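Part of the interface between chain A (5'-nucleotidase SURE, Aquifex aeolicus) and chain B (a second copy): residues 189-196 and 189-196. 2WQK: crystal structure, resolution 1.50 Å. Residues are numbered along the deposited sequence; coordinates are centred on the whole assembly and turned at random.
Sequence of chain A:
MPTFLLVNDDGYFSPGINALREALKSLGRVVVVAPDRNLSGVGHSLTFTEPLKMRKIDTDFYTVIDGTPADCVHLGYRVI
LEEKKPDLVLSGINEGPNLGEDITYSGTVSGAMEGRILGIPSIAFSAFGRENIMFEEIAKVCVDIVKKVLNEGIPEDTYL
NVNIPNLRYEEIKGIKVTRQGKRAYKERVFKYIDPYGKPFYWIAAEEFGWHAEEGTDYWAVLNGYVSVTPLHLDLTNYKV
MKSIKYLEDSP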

# COMPACT_ATOMS: atom_id res chain seq x y z
N VAL A 189 -20.33 -0.42 17.27
CA VAL A 189 -19.93 0.62 16.31
C VAL A 189 -20.24 1.99 16.90
O VAL A 189 -21.36 2.22 17.42
N PHE A 190 -19.24 2.85 16.88
CA PHE A 190 -19.36 4.24 17.39
C PHE A 190 -19.46 5.16 16.17
O PHE A 190 -18.74 4.96 15.20
N LYS A 191 -20.37 6.14 16.22
CA LYS A 191 -20.58 7.08 15.14
C LYS A 191 -19.99 8.44 15.54
O LYS A 191 -20.17 8.91 16.69
N TYR A 192 -19.36 9.07 14.56
CA TYR A 192 -18.78 10.40 14.67
C TYR A 192 -19.23 11.24 13.49
O TYR A 192 -19.69 10.69 12.47
N ILE A 193 -19.05 12.56 13.61
CA ILE A 193 -19.23 13.47 12.46
C ILE A 193 -17.93 14.19 12.10
O ILE A 193 -17.27 14.74 12.98
N ASP A 194 -17.53 14.12 10.83
CA ASP A 194 -16.26 14.71 10.41
C ASP A 194 -16.37 16.26 10.34
O ASP A 194 -17.46 16.81 10.50
N PRO A 195 -15.24 16.95 10.13
CA PRO A 195 -15.25 18.42 10.08
C PRO A 195 -16.12 19.07 9.02
O PRO A 195 -16.39 20.30 9.12
N TYR A 196 -16.53 18.28 8.03
CA TYR A 196 -17.37 18.72 6.89
C TYR A 196 -18.83 18.27 7.06
O TYR A 196 -19.62 18.42 6.13
N VAL B 189 -7.54 22.01 13.06
CA VAL B 189 -7.48 20.61 13.52
C VAL B 189 -8.61 20.36 14.51
O VAL B 189 -8.84 21.17 15.44
N PHE B 190 -9.37 19.30 14.25
CA PHE B 190 -10.50 18.89 15.11
C PHE B 190 -10.03 17.69 15.93
O PHE B 190 -9.37 16.81 15.39
N LYS B 191 -10.35 17.66 17.22
CA LYS B 191 -9.98 16.59 18.12
C LYS B 191 -11.21 15.73 18.42
O LYS B 191 -12.32 16.26 18.67
N TYR B 192 -10.97 14.43 18.45
CA TYR B 192 -11.97 13.41 18.79
C TYR B 192 -11.39 12.47 19.82
O TYR B 192 -10.15 12.42 20.01
N ILE B 193 -12.26 11.69 20.47
CA ILE B 193 -11.81 10.58 21.33
C ILE B 193 -12.30 9.23 20.81
O ILE B 193 -13.48 9.08 20.49
N ASP B 194 -11.39 8.27 20.63
CA ASP B 194 -11.75 6.98 20.06
C ASP B 194 -12.51 6.12 21.10
O ASP B 194 -12.64 6.50 22.26
N PRO B 195 -13.06 4.97 20.67
CA PRO B 195 -13.83 4.10 21.57
C PRO B 195 -13.12 3.57 22.80
O PRO B 195 -13.81 3.09 23.74
N TYR B 196 -11.79 3.66 22.79
CA TYR B 196 -10.91 3.18 23.89
C TYR B 196 -10.38 4.35 24.73
O TYR B 196 -9.51 4.14 25.58

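Two nearly antiparallel strands meet here without a single backbone-to-backbone hydrogen bond: their axes come no closer than 9.6 Å, and tyrosine side chains span the gap to reach main-chain carbonyls. The arrangement illustrates how an exact two-fold axis makes one good interaction count twice. Tyr A192 and Tyr B192 lie nearest the axis, both pointing toward the partner with chi1 in the m well (-63°). Their rings touch each other, Tyr A192 CD1 lying 3.9 Å from Tyr B192 CD1, and each then runs on past its mate. The hydroxyl Tyr A192 OH donates a hydrogen bond of 2.7 Å to Ile B193 O, which lies near the plane of the tyrosine ring; Tyr B192 OH repeats this with Ile A193 O. The same oxygen, Tyr A192 OH, also packs 3.5 Å from Pro B195 CD.

Farther out, Phe A190, likewise m (-70°) and directed inward, receives Pro B195 over one ring face. Pro B195 CB sits 3.6 Å from Phe A190 CE2 and 3.9 Å from the centroid of the Phe A190 ring, a CH-pi contact repeated by Pro A195 on Phe B190. The turn that carries each proline is braced within its own chain, where Tyr A196 N donates to Asp A194 OD1 at 2.8 Å. Val A189 points away, and the extended Lys A191 takes no part.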

# COMPACT_ATOMS: atom_id res chain seq x y z
CB VAL A 189 -20.63 0.45 14.94
CG1 VAL A 189 -20.21 1.54 13.99
CG2 VAL A 189 -20.34 -0.96 14.37
CB PHE A 190 -18.16 4.61 18.24
CG PHE A 190 -18.10 3.87 19.57
CD1 PHE A 190 -18.52 4.49 20.73
CD2 PHE A 190 -17.65 2.56 19.64
CE1 PHE A 190 -18.48 3.82 21.95
CE2 PHE A 190 -17.61 1.87 20.86
CZ PHE A 190 -18.02 2.51 22.02
CB LYS A 191 -22.08 7.28 14.86
CG LYS A 191 -22.37 8.12 13.64
CD LYS A 191 -23.86 8.16 13.31
CE LYS A 191 -24.15 9.02 12.10
NZ LYS A 191 -25.65 9.14 11.89
CB TYR A 192 -17.27 10.30 14.66
CG TYR A 192 -16.66 9.53 15.81
CD1 TYR A 192 -16.22 10.16 16.95
CD2 TYR A 192 -16.49 8.16 15.72
CE1 TYR A 192 -15.62 9.44 17.98
CE2 TYR A 192 -15.91 7.44 16.75
CZ TYR A 192 -15.46 8.09 17.87
OH TYR A 192 -14.87 7.37 18.87
CB ILE A 193 -20.38 14.47 12.72
CG1 ILE A 193 -21.66 13.72 13.08
CG2 ILE A 193 -20.56 15.39 11.52
CD1 ILE A 193 -22.28 12.99 11.90
CB ASP A 194 -15.70 14.04 9.13
CG ASP A 194 -16.41 14.47 7.84
OD1 ASP A 194 -17.06 15.55 7.80
OD2 ASP A 194 -16.30 13.73 6.82
CB PRO A 195 -13.77 18.74 9.80
CG PRO A 195 -13.04 17.58 10.36
CD PRO A 195 -13.87 16.42 10.03
CB TYR A 196 -16.76 18.20 5.59
CG TYR A 196 -15.26 18.39 5.53
CD1 TYR A 196 -14.71 19.67 5.43
CD2 TYR A 196 -14.38 17.30 5.61
CE1 TYR A 196 -13.30 19.85 5.42
CE2 TYR A 196 -12.97 17.48 5.58
CZ TYR A 196 -12.45 18.76 5.49
OH TYR A 196 -11.05 18.92 5.47
CB VAL B 189 -6.11 20.27 14.17
CG1 VAL B 189 -6.10 18.84 14.65
CG2 VAL B 189 -4.97 20.56 13.18
CB PHE B 190 -11.71 18.52 14.26
CG PHE B 190 -12.35 19.71 13.57
CD1 PHE B 190 -13.49 20.30 14.10
CD2 PHE B 190 -11.81 20.26 12.41
CE1 PHE B 190 -14.08 21.40 13.48
CE2 PHE B 190 -12.39 21.36 11.78
CZ PHE B 190 -13.54 21.93 12.32
CB LYS B 191 -9.45 17.14 19.45
CG LYS B 191 -8.88 16.08 20.37
CD LYS B 191 -8.23 16.69 21.61
CE LYS B 191 -7.68 15.63 22.53
NZ LYS B 191 -7.16 16.27 23.81
CB TYR B 192 -12.33 12.62 17.55
CG TYR B 192 -12.97 13.42 16.44
CD1 TYR B 192 -14.34 13.50 16.30
CD2 TYR B 192 -12.19 14.05 15.48
CE1 TYR B 192 -14.91 14.21 15.24
CE2 TYR B 192 -12.75 14.75 14.44
CZ TYR B 192 -14.12 14.82 14.32
OH TYR B 192 -14.67 15.50 13.27
CB ILE B 193 -12.26 10.80 22.79
CG1 ILE B 193 -11.75 12.16 23.29
CG2 ILE B 193 -11.78 9.66 23.67
CD1 ILE B 193 -10.25 12.21 23.51
CB ASP B 194 -10.52 6.27 19.41
CG ASP B 194 -9.55 5.64 20.43
OD1 ASP B 194 -9.94 5.36 21.59
OD2 ASP B 194 -8.38 5.38 20.04
CB PRO B 195 -14.21 2.93 20.65
CG PRO B 195 -14.20 3.52 19.29
CD PRO B 195 -13.07 4.44 19.29
CB TYR B 196 -9.77 2.35 23.29
CG TYR B 196 -10.25 1.37 22.24
CD1 TYR B 196 -11.05 0.28 22.59
CD2 TYR B 196 -9.96 1.55 20.88
CE1 TYR B 196 -11.54 -0.62 21.61
CE2 TYR B 196 -10.43 0.65 19.89
CZ TYR B 196 -11.22 -0.43 20.27
OH TYR B 196 -11.69 -1.31 19.28